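Local coordinates for cytokinin riboside 5'-monophosphate phosphoribohydrolase (Corynebacterium glutamicum, PDB 5ZBL), which belongs to the SLOG clan of proteins, built on a parallel, Rossmann-like alpha/beta fold, at residues A[111-116]-A[140-145]. Numbering follows the deposited sequence.
Sequences IAMPGG and ALYDVD. With PO4 (phosphate ion), chain G; EDO (1,2-ethanediol), chain E.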
loop_
_atom_site.group_PDB
_atom_site.type_symbol
_atom_site.label_atom_id
_atom_site.label_comp_id
_atom_site.label_asym_id
_atom_site.label_seq_id
_atom_site.Cartn_x
_atom_site.Cartn_y
_atom_site.Cartn_z
ATOM N N ILE A 111 -5.461 2.372 13.021
ATOM C CA ILE A 111 -5.095 1.038 13.457
ATOM C C ILE A 111 -5.191 0.098 12.244
ATOM O O ILE A 111 -6.176 0.096 11.505
ATOM C CB ILE A 111 -6.039 0.530 14.528
ATOM C CG1 ILE A 111 -5.980 1.435 15.771
ATOM C CG2 ILE A 111 -5.675 -0.874 15.010
ATOM C CD1 ILE A 111 -7.089 1.098 16.772
ATOM N N ALA A 112 -4.145 -0.700 12.048
ATOM C CA ALA A 112 -4.161 -1.715 11.036
ATOM C C ALA A 112 -4.191 -3.055 11.789
ATOM O O ALA A 112 -3.291 -3.346 12.609
ATOM C CB ALA A 112 -2.964 -1.588 10.097
ATOM N N MET A 113 -5.274 -3.793 11.548
ATOM C CA MET A 113 -5.464 -5.120 12.075
ATOM C C MET A 113 -5.072 -6.089 10.964
ATOM O O MET A 113 -4.891 -5.695 9.824
ATOM C CB MET A 113 -6.930 -5.326 12.451
ATOM C CG MET A 113 -7.522 -4.289 13.414
ATOM S SD MET A 113 -8.965 -4.893 14.350
ATOM C CE MET A 113 -9.954 -5.659 13.079
ATOM N N PRO A 114 -4.994 -7.383 11.283
ATOM C CA PRO A 114 -4.758 -8.331 10.215
ATOM C C PRO A 114 -5.695 -8.140 9.028
ATOM O O PRO A 114 -6.857 -7.752 9.185
ATOM C CB PRO A 114 -5.043 -9.669 10.881
ATOM C CG PRO A 114 -4.605 -9.424 12.298
ATOM C CD PRO A 114 -5.075 -8.043 12.596
ATOM N N GLY A 115 -5.166 -8.415 7.849
ATOM C CA GLY A 115 -5.918 -8.297 6.619
ATOM C C GLY A 115 -5.005 -8.583 5.472
ATOM O O GLY A 115 -3.853 -8.948 5.661
ATOM N N GLY A 116 -5.554 -8.399 4.283
ATOM C CA GLY A 116 -4.888 -8.645 3.033
ATOM C C GLY A 116 -4.271 -7.413 2.409
ATOM O O GLY A 116 -3.842 -6.477 3.110
ATOM N N ALA A 140 -0.964 2.651 14.419
ATOM C CA ALA A 140 -0.724 1.514 15.293
ATOM C C ALA A 140 -0.963 0.205 14.559
ATOM O O ALA A 140 -1.936 0.068 13.820
ATOM C CB ALA A 140 -1.614 1.592 16.506
ATOM N N LEU A 141 -0.070 -0.753 14.779
ATOM C CA LEU A 141 -0.215 -2.096 14.245
ATOM C C LEU A 141 -0.696 -3.009 15.371
ATOM O O LEU A 141 -0.011 -3.196 16.361
ATOM C CB LEU A 141 1.111 -2.581 13.680
ATOM C CG LEU A 141 1.825 -1.697 12.673
ATOM C CD1 LEU A 141 3.081 -2.424 12.206
ATOM C CD2 LEU A 141 0.908 -1.362 11.510
ATOM N N TYR A 142 -1.903 -3.533 15.216
ATOM C CA TYR A 142 -2.490 -4.428 16.196
ATOM C C TYR A 142 -1.931 -5.817 15.883
ATOM O O TYR A 142 -2.405 -6.513 14.955
ATOM C CB TYR A 142 -4.028 -4.356 16.118
ATOM C CG TYR A 142 -4.847 -5.114 17.163
ATOM C CD1 TYR A 142 -4.412 -5.255 18.477
ATOM C CD2 TYR A 142 -6.084 -5.661 16.822
ATOM C CE1 TYR A 142 -5.182 -5.906 19.405
ATOM C CE2 TYR A 142 -6.870 -6.308 17.748
ATOM C CZ TYR A 142 -6.410 -6.447 19.047
ATOM O OH TYR A 142 -7.179 -7.118 20.021
ATOM N N ASP A 143 -0.944 -6.225 16.691
ATOM C CA ASP A 143 -0.110 -7.378 16.377
ATOM C C ASP A 143 -0.685 -8.735 16.862
ATOM O O ASP A 143 -0.044 -9.485 17.586
ATOM C CB ASP A 143 1.290 -7.107 16.925
ATOM C CG ASP A 143 2.365 -7.963 16.292
ATOM O OD1 ASP A 143 2.228 -8.374 15.109
ATOM O OD2 ASP A 143 3.379 -8.176 16.997
ATOM N N VAL A 144 -1.883 -9.054 16.406
ATOM C CA VAL A 144 -2.582 -10.258 16.846
ATOM C C VAL A 144 -1.794 -11.466 16.369
ATOM O O VAL A 144 -1.683 -11.646 15.162
ATOM C CB VAL A 144 -4.004 -10.370 16.259
ATOM C CG1 VAL A 144 -4.647 -11.669 16.658
ATOM C CG2 VAL A 144 -4.866 -9.226 16.733
ATOM N N ASP A 145 -1.244 -12.249 17.318
ATOM C CA ASP A 145 -0.447 -13.466 17.067
ATOM C C ASP A 145 0.867 -13.210 16.249
ATOM O O ASP A 145 1.298 -14.017 15.411
ATOM C CB ASP A 145 -1.339 -14.518 16.421
ATOM C CG ASP A 145 -0.691 -15.907 16.374
ATOM O OD1 ASP A 145 -0.034 -16.315 17.374
ATOM O OD2 ASP A 145 -0.853 -16.590 15.327
HETATM P P PO4 G . -8.299 -6.688 2.160
HETATM O O1 PO4 G . -8.963 -7.985 2.522
HETATM O O2 PO4 G . -9.371 -5.668 1.839
HETATM O O3 PO4 G . -7.507 -6.178 3.339
HETATM O O4 PO4 G . -7.434 -6.940 0.973
HETATM C C1 EDO E . 4.182 -6.551 21.585
HETATM O O1 EDO E . 4.641 -5.342 22.197
HETATM C C2 EDO E . 3.876 -6.298 20.102
HETATM O O2 EDO E . 4.260 -7.425 19.307
#
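The carbonyl oxygen of Ala112 takes the backbone N-H of Tyr142 at 3.0 Å (N to O), and the indole NE1 of Trp148 adds a weak second bond to it. The N-H of the same alanine, Ala112 N, reaches Ala140 O at 2.9 Å in a nearly straight bond (166° at the hydrogen), and Ile111 CA lends that same oxygen a C-H...O contact. On the sheet face carrying Ile111 and Ala140, the CG2 branch of Ile111 packs obliquely on Tyr142 CB at 4.0 Å; Leu181 of helix 178-186 touches both residues. On the other face, Ala112 CB meets Leu141 CD2 at 4.1 Å, with Leu123 of helix 117-130 against both. Just past the end of strand 110-112, Met113 runs beside Tyr142, whose CG is anti to the backbone N (chi1 -174°), and Met113 SD sits at the ring edge 3.9 Å from Tyr142 CD2, a Met-aromatic contact. Tyr142 OH bonds to Ala30 O. Farther on, Pro114 CG abuts Val144 CB at 4.1 Å. Gly116, the N-cap of helix 117-130, gives a weak N-H bond to a phosphate ion. Strands 110-112 and 139-142 are thus parallel neighbours joined by that helix, the beta-alpha-beta unit of a Rossmann-like fold.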